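Local coordinates for protein type I modular polyketide synthase (Streptomyces albus subsp. albus, PDB 6IYR) that probably selects an extender unit, likely methylmalonyl, from its coenzyme A thioester and transfers it to the acyl carrier protein of module 8 of the salinomycin polyketide synthase, at residues 42-47 against 440-445. Sequence-based numbering, arbitrary orientation.
Sequences PWTVSA and EAWTHG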
loop_
_atom_site.group_PDB
_atom_site.type_symbol
_atom_site.label_atom_id
_atom_site.label_comp_id
_atom_site.label_asym_id
_atom_site.label_seq_id
_atom_site.Cartn_x
_atom_site.Cartn_y
_atom_site.Cartn_z
ATOM N N PRO A 42 8.135 8.905 -19.365
ATOM C CA PRO A 42 6.848 8.381 -19.777
ATOM C C PRO A 42 6.332 9.117 -21.001
ATOM O O PRO A 42 6.354 10.345 -21.020
ATOM C CB PRO A 42 5.948 8.692 -18.570
ATOM C CG PRO A 42 6.538 9.924 -17.994
ATOM C CD PRO A 42 8.017 9.763 -18.173
ATOM N N TRP A 43 5.831 8.376 -21.991
ATOM C CA TRP A 43 5.042 8.992 -23.030
ATOM C C TRP A 43 3.662 8.450 -22.872
ATOM O O TRP A 43 3.482 7.222 -22.811
ATOM C CB TRP A 43 5.558 8.609 -24.425
ATOM C CG TRP A 43 6.872 9.213 -24.822
ATOM C CD1 TRP A 43 7.690 9.997 -24.073
ATOM C CD2 TRP A 43 7.540 9.021 -26.086
ATOM N NE1 TRP A 43 8.837 10.327 -24.802
ATOM C CE2 TRP A 43 8.763 9.712 -26.030
ATOM C CE3 TRP A 43 7.203 8.345 -27.261
ATOM C CZ2 TRP A 43 9.654 9.733 -27.103
ATOM C CZ3 TRP A 43 8.111 8.334 -28.316
ATOM C CH2 TRP A 43 9.318 9.016 -28.225
ATOM N N THR A 44 2.681 9.347 -22.877
ATOM C CA THR A 44 1.307 8.964 -22.696
ATOM C C THR A 44 0.546 9.121 -23.999
ATOM O O THR A 44 0.811 10.003 -24.781
ATOM C CB THR A 44 0.625 9.801 -21.585
ATOM O OG1 THR A 44 0.650 11.183 -21.922
ATOM C CG2 THR A 44 1.353 9.616 -20.291
ATOM N N VAL A 45 -0.363 8.211 -24.254
ATOM C CA VAL A 45 -1.260 8.373 -25.350
ATOM C C VAL A 45 -2.648 7.905 -24.917
ATOM O O VAL A 45 -2.770 7.121 -23.967
ATOM C CB VAL A 45 -0.735 7.558 -26.542
ATOM C CG1 VAL A 45 -0.799 6.074 -26.244
ATOM C CG2 VAL A 45 -1.514 7.904 -27.795
ATOM N N SER A 46 -3.700 8.430 -25.548
ATOM C CA SER A 46 -5.044 7.915 -25.307
ATOM C C SER A 46 -5.916 7.984 -26.550
ATOM O O SER A 46 -5.667 8.772 -27.439
ATOM C CB SER A 46 -5.703 8.722 -24.208
ATOM O OG SER A 46 -5.524 10.087 -24.465
ATOM N N ALA A 47 -6.983 7.205 -26.571
ATOM C CA ALA A 47 -7.956 7.271 -27.649
ATOM C C ALA A 47 -9.329 6.928 -27.095
ATOM O O ALA A 47 -9.485 6.618 -25.911
ATOM C CB ALA A 47 -7.580 6.289 -28.752
ATOM N N GLU A 440 0.073 2.629 -14.537
ATOM C CA GLU A 440 -1.106 1.777 -14.370
ATOM C C GLU A 440 -2.253 2.588 -13.835
ATOM O O GLU A 440 -3.399 2.446 -14.269
ATOM C CB GLU A 440 -0.870 0.661 -13.373
ATOM C CG GLU A 440 0.116 -0.375 -13.824
ATOM C CD GLU A 440 0.588 -1.220 -12.671
ATOM O OE1 GLU A 440 -0.269 -1.581 -11.822
ATOM O OE2 GLU A 440 1.812 -1.460 -12.599
ATOM N N ALA A 441 -1.963 3.350 -12.808
ATOM C CA ALA A 441 -3.021 4.156 -12.199
ATOM C C ALA A 441 -3.631 5.074 -13.242
ATOM O O ALA A 441 -4.847 5.139 -13.405
ATOM C CB ALA A 441 -2.466 4.983 -11.073
ATOM N N TRP A 442 -2.779 5.863 -13.876
ATOM C CA TRP A 442 -3.231 6.838 -14.873
ATOM C C TRP A 442 -4.049 6.175 -15.980
ATOM O O TRP A 442 -5.113 6.669 -16.348
ATOM C CB TRP A 442 -2.036 7.610 -15.439
ATOM C CG TRP A 442 -2.430 8.607 -16.437
ATOM C CD1 TRP A 442 -2.850 9.871 -16.193
ATOM C CD2 TRP A 442 -2.529 8.412 -17.861
ATOM N NE1 TRP A 442 -3.226 10.476 -17.369
ATOM C CE2 TRP A 442 -2.985 9.621 -18.413
ATOM C CE3 TRP A 442 -2.174 7.369 -18.723
ATOM C CZ2 TRP A 442 -3.122 9.817 -19.789
ATOM C CZ3 TRP A 442 -2.321 7.557 -20.098
ATOM C CH2 TRP A 442 -2.801 8.768 -20.612
ATOM N N THR A 443 -3.661 4.982 -16.409
ATOM C CA THR A 443 -4.428 4.337 -17.452
ATOM C C THR A 443 -5.817 3.999 -16.975
ATOM O O THR A 443 -6.713 3.798 -17.787
ATOM C CB THR A 443 -3.747 3.081 -18.053
ATOM O OG1 THR A 443 -3.603 2.042 -17.080
ATOM C CG2 THR A 443 -2.393 3.456 -18.708
ATOM N N HIS A 444 -6.011 3.934 -15.657
ATOM C CA HIS A 444 -7.319 3.562 -15.136
ATOM C C HIS A 444 -8.118 4.789 -14.750
ATOM O O HIS A 444 -9.258 4.676 -14.299
ATOM C CB HIS A 444 -7.177 2.637 -13.923
ATOM C CG HIS A 444 -6.699 1.273 -14.271
ATOM N ND1 HIS A 444 -7.125 0.609 -15.403
ATOM C CD2 HIS A 444 -5.710 0.516 -13.743
ATOM C CE1 HIS A 444 -6.487 -0.543 -15.502
ATOM N NE2 HIS A 444 -5.674 -0.651 -14.469
ATOM N N GLY A 445 -7.491 5.951 -14.870
ATOM C CA GLY A 445 -8.174 7.215 -14.679
ATOM C C GLY A 445 -7.807 7.858 -13.364
ATOM O O GLY A 445 -8.325 8.904 -13.002
#
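Trp442 pushes the six-membered ring of its indole against Thr44, whose methyl CG2 lies over one ring face in a CH-pi contact. CG2 stands 4.3 Å from the centroid of that six-membered ring and 13° off its normal, displaced toward the rim. Thr44 CB also comes within 3.7 Å of Trp442 CH2. At the ring edge, in its plane, the carbonyl oxygen of Val45 lies beside the outermost C-H groups: Val45 O is 3.7 Å from Trp442 CH2 and 3.9 Å from Trp442 CZ3. The contact is therefore one of packing, made by the far end of the indole on the strand. Trp442 reaches that far because its CG is anti to the backbone N (chi1 -180°), which extends the indole from the last turn of helix 431-443 toward strand 41-47. Arg89, on the adjacent strand 88-94, makes a cation-pi contact with the indole and a hydrogen bond to Trp442 O, while Trp450 meets the ring edge-to-face. Thr443 OG1 donates to Glu440 O over 2.8 Å, tying Thr443 to the preceding turn. Gly445, with positive phi, forms a Schellman motif in which Gly445 N bonds to Trp442 O at 2.9 Å. Val45 turns its side chain to the other side of the strand, onto helix 50-65. Thus helix 431-443, near the C-terminal end of the modelled chain, packs through Trp442, beside Trp450, on the antiparallel sheet 41-47, 88-94 and 116-120, an arrangement consistent with the ketosynthase-to-acyltransferase linker subdomain of modular polyketide synthases.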